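Local coordinates for protein receptor-type adenylate cyclase gresag 4.3 (Trypanosoma brucei, PDB 1FX4) that catalyses the conversion of ATP to 3',5'-cyclic AMP and diphosphate through its magnesium-dependent class III catalytic domain, and could act as a receptor for an unknown ligand, at residues N2-K7 with E53-K58; I16-E21 with D62-A67; E80-F85 with L216-G221. All coordinates share one frame; numbering follows the deposited sequence.

Contact 1 (N2-K7 with E53-K58)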
loop_
_atom_site.group_PDB
_atom_site.type_symbol
_atom_site.label_atom_id
_atom_site.label_comp_id
_atom_site.label_asym_id
_atom_site.label_seq_id
_atom_site.Cartn_x
_atom_site.Cartn_y
_atom_site.Cartn_z
ATOM N N ASN A 2 -9.631 -4.595 -19.308
ATOM C CA ASN A 2 -10.721 -4.509 -18.322
ATOM C C ASN A 2 -11.902 -5.446 -18.546
ATOM O O ASN A 2 -12.860 -5.399 -17.771
ATOM C CB ASN A 2 -11.322 -3.100 -18.274
ATOM C CG ASN A 2 -10.338 -2.052 -17.858
ATOM O OD1 ASN A 2 -9.677 -2.160 -16.817
ATOM N ND2 ASN A 2 -10.250 -0.996 -18.662
ATOM N N ASP A 3 -11.877 -6.247 -19.609
ATOM C CA ASP A 3 -12.998 -7.144 -19.896
ATOM C C ASP A 3 -13.333 -8.109 -18.760
ATOM O O ASP A 3 -14.490 -8.491 -18.594
ATOM C CB ASP A 3 -12.775 -7.920 -21.202
ATOM C CG ASP A 3 -13.937 -8.872 -21.533
ATOM O OD1 ASP A 3 -15.122 -8.488 -21.355
ATOM O OD2 ASP A 3 -13.666 -10.018 -21.967
ATOM N N SER A 4 -12.334 -8.492 -17.971
ATOM C CA SER A 4 -12.574 -9.409 -16.866
ATOM C C SER A 4 -13.027 -8.707 -15.586
ATOM O O SER A 4 -13.368 -9.364 -14.609
ATOM C CB SER A 4 -11.337 -10.268 -16.608
ATOM O OG SER A 4 -10.235 -9.464 -16.243
ATOM N N ALA A 5 -13.072 -7.377 -15.607
ATOM C CA ALA A 5 -13.497 -6.623 -14.434
ATOM C C ALA A 5 -15.007 -6.601 -14.248
ATOM O O ALA A 5 -15.744 -6.308 -15.188
ATOM C CB ALA A 5 -12.983 -5.196 -14.514
ATOM N N PRO A 6 -15.490 -6.971 -13.046
ATOM C CA PRO A 6 -16.937 -6.954 -12.781
ATOM C C PRO A 6 -17.369 -5.490 -12.938
ATOM O O PRO A 6 -16.774 -4.595 -12.333
ATOM C CB PRO A 6 -17.012 -7.411 -11.326
ATOM C CG PRO A 6 -15.853 -8.367 -11.216
ATOM C CD PRO A 6 -14.752 -7.622 -11.947
ATOM N N LYS A 7 -18.376 -5.242 -13.773
ATOM C CA LYS A 7 -18.817 -3.876 -14.062
ATOM C C LYS A 7 -20.254 -3.525 -13.721
ATOM O O LYS A 7 -20.669 -2.379 -13.910
ATOM C CB LYS A 7 -18.623 -3.586 -15.553
ATOM C CG LYS A 7 -17.252 -3.911 -16.073
ATOM C CD LYS A 7 -17.165 -3.695 -17.574
ATOM C CE LYS A 7 -15.809 -4.110 -18.081
ATOM N NZ LYS A 7 -15.572 -5.548 -17.805
ATOM N N GLU A 53 -9.351 -15.791 -15.492
ATOM C CA GLU A 53 -10.086 -14.638 -15.999
ATOM C C GLU A 53 -10.533 -13.656 -14.943
ATOM O O GLU A 53 -11.617 -13.073 -15.023
ATOM C CB GLU A 53 -11.267 -15.087 -16.843
ATOM C CG GLU A 53 -10.829 -15.818 -18.083
ATOM C CD GLU A 53 -12.008 -16.368 -18.843
ATOM O OE1 GLU A 53 -12.642 -15.589 -19.595
ATOM O OE2 GLU A 53 -12.306 -17.569 -18.666
ATOM N N CYS A 54 -9.691 -13.487 -13.938
ATOM C CA CYS A 54 -9.979 -12.545 -12.885
ATOM C C CYS A 54 -9.439 -11.189 -13.302
ATOM O O CYS A 54 -8.892 -11.032 -14.397
ATOM C CB CYS A 54 -9.373 -13.030 -11.570
ATOM S SG CYS A 54 -10.212 -14.497 -10.937
ATOM N N TYR A 55 -9.563 -10.209 -12.420
ATOM C CA TYR A 55 -9.117 -8.870 -12.730
ATOM C C TYR A 55 -8.253 -8.299 -11.611
ATOM O O TYR A 55 -8.679 -8.254 -10.451
ATOM C CB TYR A 55 -10.341 -7.983 -12.936
ATOM C CG TYR A 55 -10.025 -6.528 -13.181
ATOM C CD1 TYR A 55 -9.473 -6.107 -14.397
ATOM C CD2 TYR A 55 -10.317 -5.565 -12.213
ATOM C CE1 TYR A 55 -9.228 -4.758 -14.644
ATOM C CE2 TYR A 55 -10.069 -4.209 -12.453
ATOM C CZ TYR A 55 -9.533 -3.816 -13.669
ATOM O OH TYR A 55 -9.320 -2.477 -13.909
ATOM N N GLU A 56 -7.043 -7.875 -11.967
ATOM C CA GLU A 56 -6.137 -7.277 -10.988
ATOM C C GLU A 56 -6.598 -5.839 -10.763
ATOM O O GLU A 56 -6.496 -4.987 -11.667
ATOM C CB GLU A 56 -4.693 -7.283 -11.504
ATOM C CG GLU A 56 -3.731 -6.552 -10.601
ATOM C CD GLU A 56 -2.292 -6.582 -11.105
ATOM O OE1 GLU A 56 -1.496 -5.712 -10.687
ATOM O OE2 GLU A 56 -1.947 -7.479 -11.901
ATOM N N VAL A 57 -7.129 -5.576 -9.574
ATOM C CA VAL A 57 -7.616 -4.249 -9.236
ATOM C C VAL A 57 -6.437 -3.343 -8.941
ATOM O O VAL A 57 -6.294 -2.279 -9.542
ATOM C CB VAL A 57 -8.547 -4.291 -8.002
ATOM C CG1 VAL A 57 -9.127 -2.909 -7.721
ATOM C CG2 VAL A 57 -9.664 -5.311 -8.218
ATOM N N LYS A 58 -5.567 -3.801 -8.051
ATOM C CA LYS A 58 -4.399 -3.031 -7.671
ATOM C C LYS A 58 -3.412 -3.879 -6.897
ATOM O O LYS A 58 -3.727 -4.957 -6.396
ATOM C CB LYS A 58 -4.811 -1.850 -6.792
ATOM C CG LYS A 58 -5.285 -2.271 -5.414
ATOM C CD LYS A 58 -5.891 -1.112 -4.643
ATOM C CE LYS A 58 -7.202 -0.684 -5.254
ATOM N NZ LYS A 58 -7.778 0.462 -4.504
HETATM O O HOH W 1 -13.667 -11.883 -13.637
#
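Ala5 sets its methyl group squarely over the ring of Tyr55: CB of Ala5 stands 3.4 Å from the centroid of the Tyr55 ring and only 7° off its normal, a CH-pi contact centred on the face. Two hydrogen bonds flank this contact. At the far end of the ring, OH of Tyr55 donates to OD1 of Asn2 over 2.9 Å, with the amide plane of Asn2 turned 59° from the ring. At the near end, OG of Ser4 lies close to the ring plane and donates to the carbonyl O of Cys54 over 2.8 Å, arriving above the carbonyl plane and not on a lone pair. Tyr55 points into the N-terminal segment because its CG is anti to the backbone N (chi1 176°).

The shape of 2-7 comes from a type I turn, Asn2 to Ala5, closed by N of Ala5 on O of Asn2. Lys7 folds back over this turn, and its NZ donates to O of Asn2 and to O of Ala5, 2.7 Å in each case. On the other segment, Glu53 adopts positive phi as the C-prime residue of a Schellman motif ending the preceding helix. Tyr154 and Tyr156 of strand 154-157 also touch Ala5, and Tyr154 N bonds to Tyr55 OH.

Away from the metal site, the N-terminal lead-in is thus tied to strand 55-60, outermost in the sheet of this chain's cyclase catalytic domain, by one aromatic face with a polar grip at each end, while backbone carbonyls hold the ammonium of Lys7.

Contact 2 (I16-E21 with D62-A67). With MG (magnesium ion), chain B.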
loop_
_atom_site.group_PDB
_atom_site.type_symbol
_atom_site.label_atom_id
_atom_site.label_comp_id
_atom_site.label_asym_id
_atom_site.label_seq_id
_atom_site.Cartn_x
_atom_site.Cartn_y
_atom_site.Cartn_z
ATOM N N ILE A 16 -10.626 -11.011 -3.825
ATOM C CA ILE A 16 -9.556 -11.794 -3.228
ATOM C C ILE A 16 -8.467 -10.823 -2.808
ATOM O O ILE A 16 -8.050 -9.978 -3.607
ATOM C CB ILE A 16 -8.885 -12.741 -4.244
ATOM C CG1 ILE A 16 -9.905 -13.672 -4.894
ATOM C CG2 ILE A 16 -7.775 -13.545 -3.542
ATOM C CD1 ILE A 16 -9.324 -14.422 -6.091
ATOM N N PHE A 17 -8.067 -10.879 -1.544
ATOM C CA PHE A 17 -6.961 -10.057 -1.080
ATOM C C PHE A 17 -5.834 -11.011 -0.699
ATOM O O PHE A 17 -6.077 -12.058 -0.112
ATOM C CB PHE A 17 -7.344 -9.191 0.132
ATOM C CG PHE A 17 -8.003 -7.890 -0.239
ATOM C CD1 PHE A 17 -9.370 -7.830 -0.432
ATOM C CD2 PHE A 17 -7.251 -6.728 -0.386
ATOM C CE1 PHE A 17 -9.986 -6.623 -0.762
ATOM C CE2 PHE A 17 -7.867 -5.516 -0.717
ATOM C CZ PHE A 17 -9.235 -5.472 -0.900
ATOM N N THR A 18 -4.607 -10.661 -1.065
ATOM C CA THR A 18 -3.458 -11.486 -0.720
ATOM C C THR A 18 -2.373 -10.630 -0.124
ATOM O O THR A 18 -2.336 -9.428 -0.357
ATOM C CB THR A 18 -2.821 -12.150 -1.954
ATOM O OG1 THR A 18 -2.107 -11.171 -2.727
ATOM C CG2 THR A 18 -3.889 -12.814 -2.832
ATOM N N ASP A 19 -1.498 -11.253 0.651
ATOM C CA ASP A 19 -0.355 -10.545 1.171
ATOM C C ASP A 19 0.693 -11.573 1.529
ATOM O O ASP A 19 0.358 -12.724 1.825
ATOM C CB ASP A 19 -0.710 -9.688 2.381
ATOM C CG ASP A 19 0.198 -8.471 2.504
ATOM O OD1 ASP A 19 1.221 -8.413 1.798
ATOM O OD2 ASP A 19 -0.120 -7.559 3.287
ATOM N N ILE A 20 1.956 -11.172 1.469
ATOM C CA ILE A 20 3.035 -12.074 1.808
ATOM C C ILE A 20 3.225 -12.006 3.315
ATOM O O ILE A 20 3.441 -10.922 3.878
ATOM C CB ILE A 20 4.342 -11.687 1.115
ATOM C CG1 ILE A 20 4.188 -11.819 -0.406
ATOM C CG2 ILE A 20 5.474 -12.600 1.589
ATOM C CD1 ILE A 20 5.457 -11.457 -1.145
ATOM N N GLU A 21 3.121 -13.155 3.965
ATOM C CA GLU A 21 3.288 -13.174 5.400
ATOM C C GLU A 21 4.717 -12.812 5.769
ATOM O O GLU A 21 5.673 -13.267 5.134
ATOM C CB GLU A 21 2.947 -14.542 5.981
ATOM C CG GLU A 21 2.976 -14.516 7.497
ATOM C CD GLU A 21 2.644 -15.838 8.119
ATOM O OE1 GLU A 21 1.556 -15.941 8.718
ATOM O OE2 GLU A 21 3.467 -16.772 8.016
ATOM N N ASP A 62 3.399 -5.851 -1.564
ATOM C CA ASP A 62 3.313 -7.180 -2.151
ATOM C C ASP A 62 1.915 -7.750 -2.015
ATOM O O ASP A 62 1.708 -8.960 -2.114
ATOM C CB ASP A 62 4.353 -8.116 -1.551
ATOM C CG ASP A 62 4.600 -7.855 -0.092
ATOM O OD1 ASP A 62 3.633 -7.590 0.649
ATOM O OD2 ASP A 62 5.776 -7.916 0.314
ATOM N N SER A 63 0.956 -6.867 -1.765
ATOM C CA SER A 63 -0.432 -7.264 -1.616
ATOM C C SER A 63 -1.191 -7.130 -2.933
ATOM O O SER A 63 -0.997 -6.157 -3.670
ATOM C CB SER A 63 -1.112 -6.400 -0.559
ATOM O OG SER A 63 -2.499 -6.659 -0.522
ATOM N N PHE A 64 -2.036 -8.109 -3.239
ATOM C CA PHE A 64 -2.845 -8.056 -4.456
ATOM C C PHE A 64 -4.311 -7.935 -4.081
ATOM O O PHE A 64 -4.758 -8.476 -3.065
ATOM C CB PHE A 64 -2.702 -9.341 -5.298
ATOM C CG PHE A 64 -1.613 -9.283 -6.320
ATOM C CD1 PHE A 64 -0.312 -9.632 -5.979
ATOM C CD2 PHE A 64 -1.891 -8.903 -7.629
ATOM C CE1 PHE A 64 0.710 -9.604 -6.934
ATOM C CE2 PHE A 64 -0.874 -8.873 -8.596
ATOM C CZ PHE A 64 0.423 -9.223 -8.246
ATOM N N MET A 65 -5.046 -7.185 -4.890
ATOM C CA MET A 65 -6.483 -7.083 -4.728
ATOM C C MET A 65 -6.979 -7.572 -6.085
ATOM O O MET A 65 -6.630 -7.003 -7.132
ATOM C CB MET A 65 -6.933 -5.651 -4.510
ATOM C CG MET A 65 -8.442 -5.556 -4.333
ATOM S SD MET A 65 -8.978 -3.865 -4.091
ATOM C CE MET A 65 -10.775 -4.081 -4.180
ATOM N N ILE A 66 -7.746 -8.651 -6.062
ATOM C CA ILE A 66 -8.245 -9.263 -7.288
ATOM C C ILE A 66 -9.762 -9.357 -7.239
ATOM O O ILE A 66 -10.338 -9.633 -6.184
ATOM C CB ILE A 66 -7.624 -10.684 -7.437
ATOM C CG1 ILE A 66 -6.091 -10.586 -7.464
ATOM C CG2 ILE A 66 -8.113 -11.359 -8.709
ATOM C CD1 ILE A 66 -5.379 -11.910 -7.237
ATOM N N ALA A 67 -10.407 -9.087 -8.374
ATOM C CA ALA A 67 -11.860 -9.164 -8.461
ATOM C C ALA A 67 -12.209 -10.241 -9.476
ATOM O O ALA A 67 -11.465 -10.458 -10.429
ATOM C CB ALA A 67 -12.446 -7.821 -8.898
HETATM MG MG MG B . 2.431 -6.573 2.432
HETATM O O HOH W 2 0.454 -11.260 -1.854
HETATM O O HOH W 3 1.479 -5.795 4.550
HETATM O O HOH W 4 2.962 -8.422 3.955
HETATM O O HOH W 5 1.001 -4.748 1.506
#
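Asp19 and Asp62 meet at a magnesium ion beside the antiparallel pairing of strands 13-20 and 63-68 in the class III cyclase sheet. CG of Asp19 is anti to its backbone N (chi1 -151°), whereas CG of Asp62 sits between the backbone N and the carbonyl carbon (chi1 35°). The carboxylates therefore approach at a slant, their planes 59° apart, and bring the two OD1 atoms within 2.8 Å of each other. The metal reconciles this pair of acceptors, bound by OD1 of Asp19 at 2.3 Å and by OD1 of Asp62 at 2.4 Å, with three waters as further ligands. CD1 of Ile20 packs on CB of Asp62.

On the sheet face of Phe17 and Met65, a non-hydrogen-bonded pair, the extended methionine runs alongside the ring, with CG of Met65 over its face, 3.9 Å from the Phe17 centroid. SD of Met65 completes an oblique Met-aromatic contact. Helix 159-170 covers this face through Ala164 and Ser161.

On the opposite face, Ile16 and Ile66 pair CB to CB, their backbones joined by two nearly straight bonds, and Ile49 of helix 34-51 packs on Ile66. Nearer the metal, N of Phe64 divides its proton between O and OG1 of Thr18, both bonds bent. That OG1 lies at the edge of the Phe64 ring, near its plane, and touches CB of Phe64; a water links it to O of Asp62.

Contact 3 (E80-F85 with L216-G221). Unlike the reference sequence in segment 80-85: Cys84 (reference Arg).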
loop_
_atom_site.group_PDB
_atom_site.type_symbol
_atom_site.label_atom_id
_atom_site.label_comp_id
_atom_site.label_asym_id
_atom_site.label_seq_id
_atom_site.Cartn_x
_atom_site.Cartn_y
_atom_site.Cartn_z
ATOM N N GLU A 80 -4.895 -22.691 -6.501
ATOM C CA GLU A 80 -3.750 -22.871 -7.374
ATOM C C GLU A 80 -2.597 -21.982 -6.924
ATOM O O GLU A 80 -1.433 -22.338 -7.083
ATOM C CB GLU A 80 -4.116 -22.585 -8.829
ATOM C CG GLU A 80 -3.214 -23.307 -9.812
ATOM C CD GLU A 80 -3.173 -24.821 -9.571
ATOM O OE1 GLU A 80 -2.083 -25.413 -9.752
ATOM O OE2 GLU A 80 -4.220 -25.411 -9.192
ATOM N N LEU A 81 -2.926 -20.838 -6.335
ATOM C CA LEU A 81 -1.882 -19.952 -5.839
ATOM C C LEU A 81 -1.053 -20.716 -4.800
ATOM O O LEU A 81 0.156 -20.806 -4.930
ATOM C CB LEU A 81 -2.494 -18.681 -5.239
ATOM C CG LEU A 81 -1.527 -17.566 -4.808
ATOM C CD1 LEU A 81 -2.318 -16.276 -4.645
ATOM C CD2 LEU A 81 -0.808 -17.902 -3.514
ATOM N N GLN A 82 -1.700 -21.277 -3.780
ATOM C CA GLN A 82 -0.969 -22.004 -2.743
ATOM C C GLN A 82 -0.136 -23.165 -3.308
ATOM O O GLN A 82 1.042 -23.345 -2.928
ATOM C CB GLN A 82 -1.922 -22.511 -1.672
ATOM C CG GLN A 82 -2.680 -21.389 -0.959
ATOM C CD GLN A 82 -1.747 -20.480 -0.189
ATOM O OE1 GLN A 82 -0.606 -20.847 0.090
ATOM N NE2 GLN A 82 -2.229 -19.287 0.165
ATOM N N LEU A 83 -0.732 -23.913 -4.240
ATOM C CA LEU A 83 -0.037 -25.037 -4.850
ATOM C C LEU A 83 1.152 -24.614 -5.714
ATOM O O LEU A 83 2.212 -25.232 -5.656
ATOM C CB LEU A 83 -1.023 -25.885 -5.658
ATOM C CG LEU A 83 -2.033 -26.636 -4.784
ATOM C CD1 LEU A 83 -3.192 -27.144 -5.614
ATOM C CD2 LEU A 83 -1.326 -27.788 -4.043
ATOM N N CYS A 84 0.976 -23.557 -6.505
ATOM C CA CYS A 84 2.035 -23.060 -7.375
ATOM C C CYS A 84 3.219 -22.581 -6.548
ATOM O O CYS A 84 4.358 -22.936 -6.815
ATOM C CB CYS A 84 1.520 -21.914 -8.259
ATOM S SG CYS A 84 0.418 -22.483 -9.632
ATOM N N PHE A 85 2.939 -21.796 -5.517
ATOM C CA PHE A 85 4.004 -21.287 -4.647
ATOM C C PHE A 85 4.727 -22.426 -3.928
ATOM O O PHE A 85 5.942 -22.377 -3.731
ATOM C CB PHE A 85 3.418 -20.302 -3.632
ATOM C CG PHE A 85 3.296 -18.900 -4.153
ATOM C CD1 PHE A 85 2.433 -18.593 -5.198
ATOM C CD2 PHE A 85 4.048 -17.875 -3.589
ATOM C CE1 PHE A 85 2.331 -17.287 -5.687
ATOM C CE2 PHE A 85 3.950 -16.564 -4.076
ATOM C CZ PHE A 85 3.086 -16.273 -5.118
ATOM N N LEU A 216 -10.026 -23.100 3.010
ATOM C CA LEU A 216 -9.886 -23.885 1.793
ATOM C C LEU A 216 -8.556 -24.617 1.956
ATOM O O LEU A 216 -7.490 -23.988 2.003
ATOM C CB LEU A 216 -9.833 -22.967 0.566
ATOM C CG LEU A 216 -9.567 -23.636 -0.787
ATOM C CD1 LEU A 216 -10.727 -24.564 -1.144
ATOM C CD2 LEU A 216 -9.371 -22.577 -1.876
ATOM N N ASN A 217 -8.628 -25.941 2.057
ATOM C CA ASN A 217 -7.431 -26.763 2.233
ATOM C C ASN A 217 -6.712 -27.005 0.908
ATOM O O ASN A 217 -6.668 -28.130 0.407
ATOM C CB ASN A 217 -7.818 -28.084 2.887
ATOM C CG ASN A 217 -8.492 -27.882 4.219
ATOM O OD1 ASN A 217 -9.479 -28.563 4.552
ATOM N ND2 ASN A 217 -7.964 -26.945 5.000
ATOM N N ALA A 218 -6.124 -25.940 0.373
ATOM C CA ALA A 218 -5.417 -25.980 -0.902
ATOM C C ALA A 218 -4.226 -26.922 -0.908
ATOM O O ALA A 218 -3.932 -27.542 -1.923
ATOM C CB ALA A 218 -4.990 -24.586 -1.309
ATOM N N VAL A 219 -3.528 -27.008 0.221
ATOM C CA VAL A 219 -2.379 -27.900 0.360
ATOM C C VAL A 219 -2.741 -28.738 1.588
ATOM O O VAL A 219 -2.426 -28.372 2.725
ATOM C CB VAL A 219 -1.074 -27.098 0.617
ATOM C CG1 VAL A 219 0.125 -28.047 0.797
ATOM C CG2 VAL A 219 -0.807 -26.134 -0.549
ATOM N N PRO A 220 -3.465 -29.866 1.367
ATOM C CA PRO A 220 -3.866 -30.728 2.493
ATOM C C PRO A 220 -2.717 -31.106 3.413
ATOM O O PRO A 220 -1.616 -31.413 2.956
ATOM C CB PRO A 220 -4.437 -31.964 1.777
ATOM C CG PRO A 220 -4.980 -31.396 0.506
ATOM C CD PRO A 220 -3.873 -30.443 0.084
ATOM N N GLY A 221 -2.964 -31.014 4.721
ATOM C CA GLY A 221 -1.944 -31.371 5.685
ATOM C C GLY A 221 -1.369 -30.186 6.433
ATOM O O GLY A 221 -0.723 -30.368 7.468
#
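Gln82 and Leu83 leave helix 71-87 with the same first torsion, CG anti to the carbonyl carbon and beside the backbone N (chi1 -61° and -69°), and from successive positions they meet Ala218 and Val219. In Val219 it is the CG2 branch that is directed at the helix.

The contact is made of carbon surfaces. CB of Gln82 meets the methyl CB of Ala218 at 3.7 Å, and CG2 of Val219 touches the same Gln82 CB from 4.0 Å. CD2 of Leu83 lies 3.9 Å from CG2 of Val219, the two side chains sliding past each other in opposite directions. That leucine branch also leans on the backbone, its CD2 coming within 3.4 Å of O of Ala218. This carbonyl oxygen therefore lies against the aliphatic end of Leu83, and the valine methyl is shared by two neighbouring residues of the helix.

Beyond CB, Gln82 turns away from the loop. The chain bends at chi2 (-64°), so that only the aliphatic root serves the packing and the amide is left to polar partners: NE2 donates to O of Val134, and OE1 is hydrogen-bonded by Arg222, just past the loop segment. A buried amide is thereby used at both its oxygen and its nitrogen.

The loop follows strand 211-216, which ends at Leu216, and Asn217 is the centre of an inverse gamma turn, just before Ala218. Leu216 packs on Val75 and Gln79 of helix 71-87, while Leu81 and Phe85 point instead to Leu48 and Leu44 of helix 34-51. Helix 71-87 thus lies between helix 34-51 and the C-terminal loop, with strands 134-141 and 176-179 touching Gln82.

How the contacts relate
From the N terminus, 2-7 opens contact 1 and 16-21 opens contact 2 before either is closed; 53-58 and then 62-67 close them, so the two contacts cross. Each spans helix 34-51. They meet in the sheet, where strands 55-60 and 63-68 are neighbours: N of Tyr55 lies 2.8 Å from O of Ala67, a probable hydrogen bond. Contact 3 follows in series, opening on helix 71-87, the next element after strand 63-68, and closing after 130 intervening residues, beyond strand 211-216. It touches contact 2 lightly through Leu81 and Thr18, but stays about 10 Å from contact 1 at the nearest atoms. Together they join the N-terminal loop, the sheet and the C-terminal loop.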